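Local coordinates for protein 2-hydroxyisobutanoyl-CoA mutase large subunit (Aquincola tertiaricarbonis, PDB 4R3U) that isomerises 2-hydroxyisobutyryl-CoA and (S)-3-hydroxybutyryl-CoA as the substrate-binding large subunit of a cobalamin-dependent mutase, working together with a small cobalamin-binding subunit, at residues Ile212-Met217 and Gly254-Glu259; Pro264-Ala269 and Gln456-Asp461. All coordinates share one frame; numbering follows the deposited sequence.

Interaction 1 (Ile212-Met217 and Gly254-Glu259); sequences ILKEYM and GYHISE. With 3HC (3-hydroxybutanoyl-coenzyme A), chain E.
K214 and I257 mark the closest approach of the two backbones, their CA atoms 7.0 Å apart. They sit on short helical segments, 213-217 and 255-259, which run almost parallel (7°) with axes 9.6 Å from each other; each follows a strand of the TIM barrel, 206-208 and 252-253, on the side where the substrate binds. No hydrogen bond joins the segments; side chains carry the contact. K214 presents its aliphatic part to H256: its CE lies 3.3 Å from H256 ND1, approaching the imidazole at a slant. With CG wedged between the backbone N and the carbonyl carbon (chi1 68°) and further bends along the chain, the lysine can run past the ring while its ammonium turns back to its own helix. There K214 NZ makes a short salt bridge of 2.5 Å to E215 OE2, reached on the anti side of the carboxylate, and N180 OD1 and D211 O also bind it. A lysine suits this place because its methylenes touch the imidazole near ND1 while its charge is buried among oxygens. One turn further along the helix, M217 SD meets I257 CD1 at 4.1 Å, an apolar contact between the thioether sulfur and the isoleucine's terminal methyl, also bordered by helix 264-283. H256, lodged between K214 and the ligand and touched by the side chain of Q209, gives its NE2 hydrogen to the thioester oxygen O1 of 3HC over 2.9 Å (157° at the hydrogen), with O1 near the ring plane at its edge. Y255 brings CE2 to 3.6 Å from C2 of the ligand. The isomeric 2-hydroxyisobutyryl-CoA is bound by the same H256 nitrogen, so this one donor serves either isomer and would probably polarise the thioester carbonyl in both.

Interaction 2 (Pro264-Ala269 and Gln456-Asp461); sequences PLQEAA and QKQIAD
The carboxamide of Q266 turns one broad side to helix 454-472: the carbonyl O and the CB of Q458, together with the CA of I459, all lie on that same side, displaced from its centre toward the oxygen and nitrogen ends. The amide of Q458 stands nearly at right angles to it, so the two do not stack, and the OE1 of Q458 comes only to 4.1 Å from Q266 NE2. The nearest pair is Q266 NE2 and Q458 O at 3.6 Å, but the oxygen stands well above the amide plane, where no N-H points, and this is van der Waals packing. Q266 reaches across because CG sits beside its backbone N (chi1 -72°) and the chain is extended from there. Its OE1, 4.1 Å from I459 CA, is held by the backbone N of S263, just before the helix begins.

Helix 264-283 belongs to the TIM barrel, lying in the chain between strands 252-253 and 298-302, whereas helix 454-472 comes after the last barrel strand and packs outside. Glutamine suits this partly exposed seam: it is long enough to span the backbones, 7.3 Å apart between the CA atoms of Q266 and I459, and ends in an acceptor for the S263 nitrogen. Shortening it to an alanine would probably deprive the S263 nitrogen of this acceptor and open a gap beside the Q458 carbonyl. I459 faces a more enclosed region, its branched chain touching A260, S262 and F270, as befits an isoleucine. F270, one turn on from Q266, also touches Q458.

Interaction 1 lies nearer the substrate, and interaction 2 continues outward from it, their centres about 9 Å apart. Helix 255-259 leads directly into helix 264-283, so the chain that carries H256 passes on to Q266 with little between. The two contacts also touch: G254 O lies 3.3 Å from E267 CG, and M217 O lies 3.5 Å from Q456 CG and 3.8 Å from I459 CD1, which brings helix 454-472 against the end of segment 212-217. The side chain of I459 is about 8 Å from that of H256 and about 7 Å from the bound cobalamin, nearest atoms in each case, placing interaction 2 in the surroundings of the active site.

Interaction 1 (Ile212-Met217 and Gly254-Glu259)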
ATOM      1  N   ILE A 212      -7.132  32.308   1.557  1.00 23.60           N
ATOM      2  CA  ILE A 212      -6.171  33.138   2.290  1.00 23.03           C
ATOM      3  C   ILE A 212      -6.177  32.926   3.809  1.00 25.94           C
ATOM      4  O   ILE A 212      -5.144  33.065   4.448  1.00 27.17           O
ATOM      5  CB  ILE A 212      -6.260  34.617   1.862  1.00 26.84           C
ATOM      6  CG1 ILE A 212      -4.950  35.365   2.110  1.00 26.49           C
ATOM      7  CG2 ILE A 212      -7.492  35.336   2.466  1.00 30.06           C
ATOM      8  CD1 ILE A 212      -3.873  35.097   1.109  1.00 26.12           C
ATOM      9  N   LEU A 213      -7.309  32.552   4.381  1.00 22.01           N
ATOM     10  CA  LEU A 213      -7.401  32.329   5.826  1.00 21.11           C
ATOM     11  C   LEU A 213      -6.414  31.260   6.310  1.00 27.73           C
ATOM     12  O   LEU A 213      -5.714  31.464   7.313  1.00 29.94           O
ATOM     13  CB  LEU A 213      -8.869  32.098   6.273  1.00 20.24           C
ATOM     14  CG  LEU A 213      -9.867  33.286   5.953  1.00 22.99           C
ATOM     15  CD1 LEU A 213     -11.297  32.914   6.201  1.00 23.10           C
ATOM     16  CD2 LEU A 213      -9.529  34.549   6.699  1.00 20.78           C
ATOM     17  N   LYS A 214      -6.237  30.206   5.506  1.00 23.11           N
ATOM     18  CA  LYS A 214      -5.318  29.129   5.824  1.00 22.50           C
ATOM     19  C   LYS A 214      -3.868  29.544   5.633  1.00 28.18           C
ATOM     20  O   LYS A 214      -2.979  28.881   6.146  1.00 28.20           O
ATOM     21  CB  LYS A 214      -5.688  27.847   5.041  1.00 24.72           C
ATOM     22  CG  LYS A 214      -5.489  27.901   3.541  1.00 21.03           C
ATOM     23  CD  LYS A 214      -4.151  27.351   3.085  1.00 12.27           C
ATOM     24  CE  LYS A 214      -4.169  27.160   1.585  1.00 22.47           C
ATOM     25  NZ  LYS A 214      -4.091  28.445   0.814  1.00 14.37           N
ATOM     26  N   GLU A 215      -3.627  30.633   4.871  1.00 26.18           N
ATOM     27  CA  GLU A 215      -2.290  31.204   4.632  1.00 24.65           C
ATOM     28  C   GLU A 215      -1.809  31.894   5.902  1.00 28.14           C
ATOM     29  O   GLU A 215      -0.673  31.689   6.311  1.00 27.79           O
ATOM     30  CB  GLU A 215      -2.324  32.184   3.449  1.00 25.52           C
ATOM     31  CG  GLU A 215      -2.495  31.500   2.085  1.00 26.70           C
ATOM     32  CD  GLU A 215      -1.436  30.469   1.753  1.00 24.92           C
ATOM     33  OE1 GLU A 215      -0.282  30.649   2.187  1.00 28.46           O
ATOM     34  OE2 GLU A 215      -1.777  29.431   1.149  1.00 36.78           O
ATOM     35  N   TYR A 216      -2.705  32.656   6.570  1.00 24.16           N
ATOM     36  CA  TYR A 216      -2.378  33.308   7.846  1.00 24.04           C
ATOM     37  C   TYR A 216      -2.172  32.262   8.945  1.00 28.09           C
ATOM     38  O   TYR A 216      -1.268  32.380   9.771  1.00 28.89           O
ATOM     39  CB  TYR A 216      -3.464  34.325   8.249  1.00 24.81           C
ATOM     40  CG  TYR A 216      -3.615  35.462   7.263  1.00 25.00           C
ATOM     41  CD1 TYR A 216      -2.611  36.414   7.105  1.00 26.31           C
ATOM     42  CD2 TYR A 216      -4.768  35.598   6.499  1.00 25.45           C
ATOM     43  CE1 TYR A 216      -2.735  37.450   6.174  1.00 28.13           C
ATOM     44  CE2 TYR A 216      -4.908  36.636   5.575  1.00 26.44           C
ATOM     45  CZ  TYR A 216      -3.885  37.553   5.406  1.00 31.07           C
ATOM     46  OH  TYR A 216      -4.016  38.567   4.484  1.00 26.66           O
ATOM     47  N   MET A 217      -3.014  31.228   8.915  1.00 23.65           N
ATOM     48  CA  MET A 217      -3.045  30.111   9.836  1.00 20.97           C
ATOM     49  C   MET A 217      -1.834  29.174   9.632  1.00 24.73           C
ATOM     50  O   MET A 217      -1.209  28.750  10.615  1.00 25.94           O
ATOM     51  CB  MET A 217      -4.323  29.289   9.555  1.00 21.62           C
ATOM     52  CG  MET A 217      -5.567  29.784  10.196  1.00 24.29           C
ATOM     53  SD  MET A 217      -6.786  28.440  10.125  1.00 26.91           S
ATOM     54  CE  MET A 217      -8.237  29.339  10.582  1.00 25.58           C
ATOM     55  N   GLY A 254      -7.313  22.164   4.314  1.00 20.28           N
ATOM     56  CA  GLY A 254      -6.906  21.606   5.599  1.00 20.13           C
ATOM     57  C   GLY A 254      -5.510  21.014   5.528  1.00 20.77           C
ATOM     58  O   GLY A 254      -4.801  20.979   6.541  1.00 18.39           O
ATOM     59  N   TYR A 255      -5.100  20.597   4.298  1.00 16.91           N
ATOM     60  CA  TYR A 255      -3.796  20.019   4.027  1.00 17.17           C
ATOM     61  C   TYR A 255      -2.623  20.739   4.740  1.00 23.34           C
ATOM     62  O   TYR A 255      -1.829  20.109   5.451  1.00 24.27           O
ATOM     63  CB  TYR A 255      -3.540  19.922   2.500  1.00 17.36           C
ATOM     64  CG  TYR A 255      -2.224  19.236   2.165  1.00 17.33           C
ATOM     65  CD1 TYR A 255      -2.132  17.844   2.115  1.00 17.51           C
ATOM     66  CD2 TYR A 255      -1.056  19.974   1.978  1.00 17.81           C
ATOM     67  CE1 TYR A 255      -0.910  17.203   1.908  1.00 16.74           C
ATOM     68  CE2 TYR A 255       0.172  19.345   1.758  1.00 18.23           C
ATOM     69  CZ  TYR A 255       0.243  17.958   1.726  1.00 23.09           C
ATOM     70  OH  TYR A 255       1.450  17.327   1.501  1.00 21.82           O
ATOM     71  N   HIS A 256      -2.519  22.053   4.514  1.00 20.59           N
ATOM     72  CA  HIS A 256      -1.461  22.912   5.023  1.00 19.61           C
ATOM     73  C   HIS A 256      -1.520  23.049   6.519  1.00 24.38           C
ATOM     74  O   HIS A 256      -0.469  23.179   7.143  1.00 23.45           O
ATOM     75  CB  HIS A 256      -1.516  24.272   4.329  1.00 19.61           C
ATOM     76  CG  HIS A 256      -1.793  24.163   2.860  1.00 22.29           C
ATOM     77  ND1 HIS A 256      -3.100  24.107   2.371  1.00 24.50           N
ATOM     78  CD2 HIS A 256      -0.933  24.068   1.821  1.00 22.79           C
ATOM     79  CE1 HIS A 256      -2.981  24.003   1.057  1.00 22.99           C
ATOM     80  NE2 HIS A 256      -1.699  23.982   0.680  1.00 22.76           N
ATOM     81  N   ILE A 257      -2.754  23.046   7.103  1.00 22.99           N
ATOM     82  CA  ILE A 257      -2.974  23.109   8.548  1.00 22.53           C
ATOM     83  C   ILE A 257      -2.367  21.826   9.138  1.00 24.65           C
ATOM     84  O   ILE A 257      -1.571  21.909  10.081  1.00 24.73           O
ATOM     85  CB  ILE A 257      -4.491  23.334   8.907  1.00 26.50           C
ATOM     86  CG1 ILE A 257      -4.976  24.756   8.481  1.00 27.20           C
ATOM     87  CG2 ILE A 257      -4.789  23.086  10.413  1.00 25.57           C
ATOM     88  CD1 ILE A 257      -6.475  24.869   8.178  1.00 25.42           C
ATOM     89  N   SER A 258      -2.681  20.650   8.535  1.00 20.22           N
ATOM     90  CA  SER A 258      -2.109  19.368   8.979  1.00 19.54           C
ATOM     91  C   SER A 258      -0.576  19.371   8.858  1.00 21.82           C
ATOM     92  O   SER A 258       0.134  19.066   9.822  1.00 21.47           O
ATOM     93  CB  SER A 258      -2.683  18.212   8.168  1.00 19.93           C
ATOM     94  OG  SER A 258      -2.219  16.981   8.692  1.00 22.92           O
ATOM     95  N   GLU A 259      -0.083  19.702   7.657  1.00 18.38           N
ATOM     96  CA  GLU A 259       1.344  19.732   7.332  1.00 17.97           C
ATOM     97  C   GLU A 259       2.165  20.750   8.154  1.00 20.24           C
ATOM     98  O   GLU A 259       3.378  20.545   8.344  1.00 19.74           O
ATOM     99  CB  GLU A 259       1.546  19.865   5.827  1.00 18.22           C
ATOM    100  CG  GLU A 259       1.098  18.626   5.076  1.00 19.47           C
ATOM    101  CD  GLU A 259       2.100  17.493   5.047  1.00 34.81           C
ATOM    102  OE1 GLU A 259       1.738  16.369   5.463  1.00 36.73           O
ATOM    103  OE2 GLU A 259       3.258  17.736   4.639  1.00 28.10           O
TER
HETATM  104  N1A 3HC E 801     -21.119  10.538 -11.925  0.50 46.88           N
HETATM  105  C2A 3HC E 801     -21.495  11.616 -12.869  0.50 45.91           C
HETATM  106  N3A 3HC E 801     -20.526  12.719 -12.867  0.50 44.89           N
HETATM  107  C4A 3HC E 801     -19.424  12.696 -12.079  0.50 45.41           C
HETATM  108  C5A 3HC E 801     -19.165  11.669 -11.242  0.50 46.16           C
HETATM  109  C6A 3HC E 801     -20.016  10.623 -11.160  0.50 45.41           C
HETATM  110  N6A 3HC E 801     -19.709   9.641 -10.313  0.50 43.70           N
HETATM  111  N7A 3HC E 801     -18.012  11.943 -10.624  0.50 44.40           N
HETATM  112  C8A 3HC E 801     -17.563  13.111 -11.076  0.50 42.80           C
HETATM  113  N9A 3HC E 801     -18.446  13.589 -11.947  0.50 42.50           N
HETATM  114  C1B 3HC E 801     -18.405  14.863 -12.728  0.50 38.06           C
HETATM  115  C2B 3HC E 801     -18.481  16.091 -11.845  0.50 35.54           C
HETATM  116  O2B 3HC E 801     -19.836  16.461 -11.568  0.50 35.58           O
HETATM  117  C3B 3HC E 801     -17.765  17.133 -12.688  0.50 38.73           C
HETATM  118  O3B 3HC E 801     -18.653  17.683 -13.692  0.50 44.84           O
HETATM  119  P3B 3HC E 801     -18.752  19.261 -14.021  0.50 43.89           P
HETATM  120  O7A 3HC E 801     -17.384  19.596 -14.467  0.50 45.33           O
HETATM  121  O8A 3HC E 801     -19.775  19.281 -15.095  0.50 47.76           O
HETATM  122  O9A 3HC E 801     -19.178  19.832 -12.723  0.50 39.49           O
HETATM  123  C4B 3HC E 801     -16.684  16.329 -13.401  0.50 36.96           C
HETATM  124  O4B 3HC E 801     -17.139  14.941 -13.421  0.50 38.51           O
HETATM  125  C5B 3HC E 801     -15.324  16.480 -12.698  0.50 34.44           C
HETATM  126  O5B 3HC E 801     -15.326  15.747 -11.452  0.50 33.39           O
HETATM  127  P1A 3HC E 801     -15.148  16.445  -9.991  0.50 33.76           P
HETATM  128  O1A 3HC E 801     -15.590  17.866 -10.005  0.50 34.58           O
HETATM  129  O2A 3HC E 801     -15.726  15.544  -8.980  0.50 32.48           O
HETATM  130  O3A 3HC E 801     -13.516  16.292  -9.895  0.50 33.55           O
HETATM  131  P2A 3HC E 801     -12.394  17.417 -10.234  0.50 29.74           P
HETATM  132  O4A 3HC E 801     -11.072  16.798 -10.055  0.50 28.43           O
HETATM  133  O5A 3HC E 801     -12.689  18.110 -11.512  0.50 33.02           O
HETATM  134  O6A 3HC E 801     -12.664  18.451  -9.068  0.50 28.82           O
HETATM  135  CBP 3HC E 801     -12.351  19.582  -6.948  0.50 27.99           C
HETATM  136  CCP 3HC E 801     -12.368  18.223  -7.679  0.50 29.25           C
HETATM  137  CDP 3HC E 801     -13.795  20.104  -6.961  0.50 26.17           C
HETATM  138  CEP 3HC E 801     -11.942  19.369  -5.486  0.50 28.00           C
HETATM  139  CAP 3HC E 801     -11.408  20.604  -7.668  0.50 27.59           C
HETATM  140  OAP 3HC E 801     -11.444  21.938  -7.115  0.50 27.43           O
HETATM  141  C9P 3HC E 801      -9.955  20.128  -7.954  0.50 28.49           C
HETATM  142  O9P 3HC E 801      -9.675  19.512  -8.984  0.50 29.02           O
HETATM  143  N8P 3HC E 801      -9.021  20.513  -7.068  0.50 28.88           N
HETATM  144  C7P 3HC E 801      -7.605  20.185  -7.268  0.50 26.92           C
HETATM  145  C6P 3HC E 801      -6.741  20.946  -6.273  0.50 24.04           C
HETATM  146  C5P 3HC E 801      -5.262  20.559  -6.371  0.50 21.79           C
HETATM  147  O5P 3HC E 801      -4.858  19.653  -7.104  0.50 21.65           O
HETATM  148  N4P 3HC E 801      -4.475  21.305  -5.588  0.50 20.57           N
HETATM  149  C3P 3HC E 801      -3.036  21.098  -5.506  0.50 22.35           C
HETATM  150  C2P 3HC E 801      -2.574  21.634  -4.178  0.50 22.78           C
HETATM  151  S1P 3HC E 801      -0.798  21.344  -3.915  0.50 26.37           S
HETATM  152  C1  3HC E 801      -0.671  22.152  -2.312  0.50 27.73           C
HETATM  153  O1  3HC E 801      -1.228  23.213  -2.036  0.50 27.03           O
HETATM  154  C2  3HC E 801       0.113  21.398  -1.223  0.50 29.36           C
HETATM  155  C3  3HC E 801       1.628  21.530  -1.400  0.50 31.51           C
HETATM  156  O3  3HC E 801       1.996  21.051  -2.689  0.50 33.43           O
HETATM  157  C4  3HC E 801       2.091  22.983  -1.213  0.50 31.00           C

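Interaction 2 (Pro264-Ala269 and Gln456-Asp461)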
ATOM      1  N   PRO A 264      -5.632  15.786  12.927  1.00 23.21           N
ATOM      2  CA  PRO A 264      -6.759  15.689  11.985  1.00 23.00           C
ATOM      3  C   PRO A 264      -8.019  16.478  12.435  1.00 26.06           C
ATOM      4  O   PRO A 264      -8.751  16.980  11.596  1.00 27.01           O
ATOM      5  CB  PRO A 264      -7.016  14.180  11.933  1.00 24.57           C
ATOM      6  CG  PRO A 264      -5.695  13.573  12.260  1.00 27.07           C
ATOM      7  CD  PRO A 264      -5.194  14.444  13.353  1.00 23.45           C
ATOM      8  N   LEU A 265      -8.246  16.619  13.749  1.00 22.43           N
ATOM      9  CA  LEU A 265      -9.366  17.384  14.301  1.00 22.50           C
ATOM     10  C   LEU A 265      -9.184  18.881  14.062  1.00 25.80           C
ATOM     11  O   LEU A 265     -10.146  19.554  13.705  1.00 26.08           O
ATOM     12  CB  LEU A 265      -9.572  17.103  15.806  1.00 22.62           C
ATOM     13  CG  LEU A 265     -10.749  17.852  16.492  1.00 25.68           C
ATOM     14  CD1 LEU A 265     -12.098  17.524  15.827  1.00 25.52           C
ATOM     15  CD2 LEU A 265     -10.777  17.578  17.972  1.00 21.28           C
ATOM     16  N   GLN A 266      -7.963  19.400  14.255  1.00 22.60           N
ATOM     17  CA  GLN A 266      -7.650  20.812  13.999  1.00 21.88           C
ATOM     18  C   GLN A 266      -7.767  21.085  12.499  1.00 25.54           C
ATOM     19  O   GLN A 266      -8.367  22.080  12.097  1.00 26.03           O
ATOM     20  CB  GLN A 266      -6.262  21.183  14.527  1.00 22.53           C
ATOM     21  CG  GLN A 266      -6.185  21.259  16.050  1.00 24.99           C
ATOM     22  CD  GLN A 266      -4.789  21.034  16.583  1.00 36.03           C
ATOM     23  OE1 GLN A 266      -3.837  20.775  15.852  1.00 35.89           O
ATOM     24  NE2 GLN A 266      -4.645  21.052  17.882  1.00 25.65           N
ATOM     25  N   GLU A 267      -7.301  20.147  11.681  1.00 21.61           N
ATOM     26  CA  GLU A 267      -7.391  20.244  10.238  1.00 21.56           C
ATOM     27  C   GLU A 267      -8.851  20.419   9.798  1.00 28.12           C
ATOM     28  O   GLU A 267      -9.195  21.448   9.195  1.00 28.04           O
ATOM     29  CB  GLU A 267      -6.778  19.002   9.578  1.00 21.69           C
ATOM     30  CG  GLU A 267      -7.007  19.030   8.081  1.00 24.21           C
ATOM     31  CD  GLU A 267      -6.694  17.782   7.301  1.00 27.35           C
ATOM     32  OE1 GLU A 267      -6.396  16.744   7.928  1.00 19.63           O
ATOM     33  OE2 GLU A 267      -6.778  17.840   6.052  1.00 22.79           O
ATOM     34  N   ALA A 268      -9.696  19.424  10.128  1.00 24.20           N
ATOM     35  CA  ALA A 268     -11.123  19.396   9.816  1.00 23.79           C
ATOM     36  C   ALA A 268     -11.862  20.633  10.335  1.00 26.63           C
ATOM     37  O   ALA A 268     -12.507  21.344   9.558  1.00 26.47           O
ATOM     38  CB  ALA A 268     -11.759  18.115  10.377  1.00 24.23           C
ATOM     39  N   ALA A 269     -11.754  20.898  11.639  1.00 24.28           N
ATOM     40  CA  ALA A 269     -12.441  22.021  12.289  1.00 25.27           C
ATOM     41  C   ALA A 269     -11.994  23.402  11.851  1.00 28.50           C
ATOM     42  O   ALA A 269     -12.844  24.253  11.648  1.00 30.13           O
ATOM     43  CB  ALA A 269     -12.355  21.889  13.797  1.00 27.01           C
ATOM     44  N   GLN A 456      -2.899  29.028  15.141  1.00 30.39           N
ATOM     45  CA  GLN A 456      -1.459  28.849  14.962  1.00 29.12           C
ATOM     46  C   GLN A 456      -0.811  28.298  16.250  1.00 35.57           C
ATOM     47  O   GLN A 456       0.067  27.445  16.152  1.00 37.19           O
ATOM     48  CB  GLN A 456      -0.778  30.178  14.517  1.00 29.73           C
ATOM     49  CG  GLN A 456      -1.451  30.931  13.320  1.00 48.56           C
ATOM     50  CD  GLN A 456      -2.585  31.939  13.638  1.00 49.58           C
ATOM     51  OE1 GLN A 456      -3.706  31.591  14.053  1.00 32.92           O
ATOM     52  NE2 GLN A 456      -2.351  33.223  13.344  1.00 37.10           N
ATOM     53  N   LYS A 457      -1.259  28.740  17.441  1.00 32.69           N
ATOM     54  CA  LYS A 457      -0.692  28.264  18.704  1.00 33.59           C
ATOM     55  C   LYS A 457      -1.101  26.826  18.961  1.00 37.33           C
ATOM     56  O   LYS A 457      -0.299  26.041  19.472  1.00 37.97           O
ATOM     57  CB  LYS A 457      -1.031  29.183  19.883  1.00 37.14           C
ATOM     58  CG  LYS A 457      -0.125  30.414  19.947  1.00 69.25           C
ATOM     59  CD  LYS A 457      -0.697  31.534  20.849  1.00 86.68           C
ATOM     60  CE  LYS A 457       0.123  32.802  20.794  1.00 99.29           C
ATOM     61  NZ  LYS A 457      -0.576  33.937  21.457  1.00108.90           N
ATOM     62  N   GLN A 458      -2.326  26.464  18.545  1.00 31.19           N
ATOM     63  CA  GLN A 458      -2.816  25.110  18.701  1.00 30.26           C
ATOM     64  C   GLN A 458      -2.083  24.148  17.787  1.00 32.51           C
ATOM     65  O   GLN A 458      -1.684  23.071  18.237  1.00 33.21           O
ATOM     66  CB  GLN A 458      -4.311  25.058  18.476  1.00 31.79           C
ATOM     67  CG  GLN A 458      -5.124  25.299  19.734  1.00 35.73           C
ATOM     68  CD  GLN A 458      -6.563  25.097  19.380  1.00 69.44           C
ATOM     69  OE1 GLN A 458      -7.087  23.962  19.335  1.00 67.64           O
ATOM     70  NE2 GLN A 458      -7.178  26.188  18.970  1.00 65.62           N
ATOM     71  N   ILE A 459      -1.869  24.557  16.519  1.00 27.92           N
ATOM     72  CA  ILE A 459      -1.126  23.803  15.504  1.00 25.82           C
ATOM     73  C   ILE A 459       0.312  23.555  16.030  1.00 29.07           C
ATOM     74  O   ILE A 459       0.777  22.412  16.043  1.00 27.58           O
ATOM     75  CB  ILE A 459      -1.124  24.555  14.143  1.00 27.56           C
ATOM     76  CG1 ILE A 459      -2.552  24.694  13.569  1.00 27.98           C
ATOM     77  CG2 ILE A 459      -0.226  23.846  13.145  1.00 26.82           C
ATOM     78  CD1 ILE A 459      -2.740  25.736  12.389  1.00 22.01           C
ATOM     79  N   ALA A 460       0.978  24.636  16.504  1.00 25.20           N
ATOM     80  CA  ALA A 460       2.352  24.612  17.024  1.00 24.31           C
ATOM     81  C   ALA A 460       2.543  23.662  18.207  1.00 28.97           C
ATOM     82  O   ALA A 460       3.607  23.060  18.352  1.00 29.32           O
ATOM     83  CB  ALA A 460       2.813  26.011  17.376  1.00 24.58           C
ATOM     84  N   ASP A 461       1.520  23.534  19.048  1.00 25.54           N
ATOM     85  CA  ASP A 461       1.542  22.629  20.193  1.00 25.79           C
ATOM     86  C   ASP A 461       1.521  21.191  19.717  1.00 28.17           C
ATOM     87  O   ASP A 461       2.257  20.369  20.255  1.00 28.74           O
ATOM     88  CB  ASP A 461       0.345  22.899  21.123  1.00 28.36           C
ATOM     89  CG  ASP A 461       0.456  24.172  21.924  1.00 38.93           C
ATOM     90  OD1 ASP A 461       1.530  24.828  21.858  1.00 41.32           O
ATOM     91  OD2 ASP A 461      -0.519  24.511  22.626  1.00 45.24           O
TER